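Exotoxin 5 (Staphylococcus aureus subsp. aureus COL, PDB 3R2I) is a superantigen-like exotoxin of unknown function, probably secreted, that pairs an OB-fold domain with a beta-grasp domain. Local coordinates at residues 86-91 / 107-112. Numbering follows the deposited sequence.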
# COMPACT_ATOMS: atom_id res chain seq x y z
N GLY A 86 -22.04 9.37 6.71
CA GLY A 86 -22.40 8.12 6.02
C GLY A 86 -21.30 7.10 5.78
O GLY A 86 -21.60 5.99 5.38
N SER A 87 -20.04 7.48 5.94
CA SER A 87 -18.94 6.51 5.81
C SER A 87 -18.46 6.23 7.22
O SER A 87 -18.47 7.13 8.09
CB SER A 87 -17.74 7.04 5.04
OG SER A 87 -18.03 7.45 3.73
N ASN A 88 -18.02 5.00 7.46
CA ASN A 88 -17.48 4.65 8.76
C ASN A 88 -15.97 4.91 8.71
O ASN A 88 -15.31 4.56 7.73
CB ASN A 88 -17.83 3.22 9.13
CG ASN A 88 -19.32 3.05 9.42
OD1 ASN A 88 -19.95 3.93 10.01
ND2 ASN A 88 -19.86 1.91 9.07
N VAL A 89 -15.45 5.56 9.74
CA VAL A 89 -14.04 5.90 9.83
C VAL A 89 -13.44 5.62 11.20
O VAL A 89 -14.15 5.47 12.19
CB VAL A 89 -13.82 7.40 9.57
CG1 VAL A 89 -14.40 7.78 8.26
CG2 VAL A 89 -14.41 8.27 10.70
N LEU A 90 -12.11 5.54 11.21
CA LEU A 90 -11.34 5.38 12.43
C LEU A 90 -10.60 6.69 12.68
O LEU A 90 -9.75 7.08 11.90
CB LEU A 90 -10.32 4.24 12.28
CG LEU A 90 -10.86 2.83 12.04
CD1 LEU A 90 -9.70 1.87 11.90
CD2 LEU A 90 -11.84 2.33 13.16
N ASN A 91 -10.97 7.42 13.72
CA ASN A 91 -10.27 8.65 14.04
C ASN A 91 -9.30 8.43 15.19
O ASN A 91 -9.69 7.92 16.25
CB ASN A 91 -11.26 9.71 14.49
CG ASN A 91 -12.11 10.18 13.39
OD1 ASN A 91 -11.60 10.56 12.33
ND2 ASN A 91 -13.42 10.27 13.64
N ASP A 107 -15.28 -4.19 4.35
CA ASP A 107 -14.78 -3.85 5.70
C ASP A 107 -15.54 -2.70 6.37
O ASP A 107 -15.20 -2.28 7.50
CB ASP A 107 -13.26 -3.54 5.69
CG ASP A 107 -12.40 -4.77 5.32
OD1 ASP A 107 -12.76 -5.53 4.37
OD2 ASP A 107 -11.34 -4.98 5.96
N LYS A 108 -16.60 -2.25 5.71
CA LYS A 108 -17.38 -1.10 6.15
C LYS A 108 -17.82 -1.14 7.60
O LYS A 108 -17.83 -0.11 8.27
CB LYS A 108 -18.65 -0.90 5.29
CG LYS A 108 -19.49 0.27 5.81
CD LYS A 108 -20.69 0.67 4.96
CE LYS A 108 -21.28 2.02 5.49
NZ LYS A 108 -22.43 2.53 4.67
N ASN A 109 -18.18 -2.32 8.07
CA ASN A 109 -18.70 -2.45 9.42
C ASN A 109 -17.79 -3.24 10.32
O ASN A 109 -18.26 -3.80 11.33
CB ASN A 109 -20.09 -3.13 9.31
CG ASN A 109 -21.16 -2.17 8.81
OD1 ASN A 109 -21.22 -1.03 9.24
ND2 ASN A 109 -22.02 -2.64 7.91
N LYS A 110 -16.49 -3.18 10.06
CA LYS A 110 -15.57 -4.06 10.77
C LYS A 110 -15.01 -3.66 12.14
O LYS A 110 -14.52 -4.54 12.88
CB LYS A 110 -14.43 -4.50 9.82
CG LYS A 110 -13.80 -5.85 10.23
CD LYS A 110 -13.16 -6.63 9.03
CE LYS A 110 -11.67 -6.41 8.84
NZ LYS A 110 -10.85 -7.18 9.85
N TYR A 111 -15.08 -2.41 12.54
CA TYR A 111 -14.47 -2.10 13.85
C TYR A 111 -15.42 -1.36 14.78
O TYR A 111 -15.04 -0.41 15.44
CB TYR A 111 -13.14 -1.32 13.63
CG TYR A 111 -12.12 -2.03 12.74
CD1 TYR A 111 -12.05 -1.77 11.38
CD2 TYR A 111 -11.23 -2.98 13.25
CE1 TYR A 111 -11.13 -2.41 10.56
CE2 TYR A 111 -10.30 -3.62 12.43
CZ TYR A 111 -10.26 -3.32 11.09
OH TYR A 111 -9.37 -3.96 10.24
N LYS A 112 -16.67 -1.81 14.84
CA LYS A 112 -17.66 -1.14 15.67
C LYS A 112 -17.31 -1.23 17.15
O LYS A 112 -17.62 -0.31 17.91
CB LYS A 112 -19.06 -1.68 15.40
CG LYS A 112 -19.55 -1.44 13.95
CD LYS A 112 -20.87 -2.21 13.70
CE LYS A 112 -21.37 -2.09 12.25
NZ LYS A 112 -22.47 -3.10 11.94
O HOH W 1 -22.56 1.11 9.77
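Asn88, on strand 87-94 of the OB-fold domain, reaches across to the type I beta turn Asp107-Lys110, in the loop that follows strand 97-103. Its CG stands beside the backbone N and anti to the carbonyl carbon (chi1 -70°), which helps carry ND2 to the turn, where it donates to Lys108 O (3.0 Å, N-H...O angle 159°). The acceptor lies close to the plane of the Asn88 amide, whereas the donor sits above the carbonyl plane of Lys108, 43° out of it. ND2 also lies 3.2 Å from Asn109 OD1. A water bridges the two side-chain amides, accepting from Asn88 ND2 and donating to Asn109 OD1 at 2.6 Å. Alongside, the extended chain of Lys108 runs past the Asn88 amide, its CG 3.7 Å from ND2, and brings NZ to 3.6 Å from Gly86 O.

Two residues further along the strand, the side chains of Leu90 and Tyr111 cross at about a right angle, with Leu90 CD2 3.9 Å from Tyr111 CB. Both also pack on Ile139 of strand 133-141 in the domain interior. Backbone hydrogen bonds of Asn88 with Leu103 and of Tyr111 with Ser81 tie strand and loop to the neighbouring strands. Within the turn, Lys110 N bonds to Asp107 O at 3.0 Å.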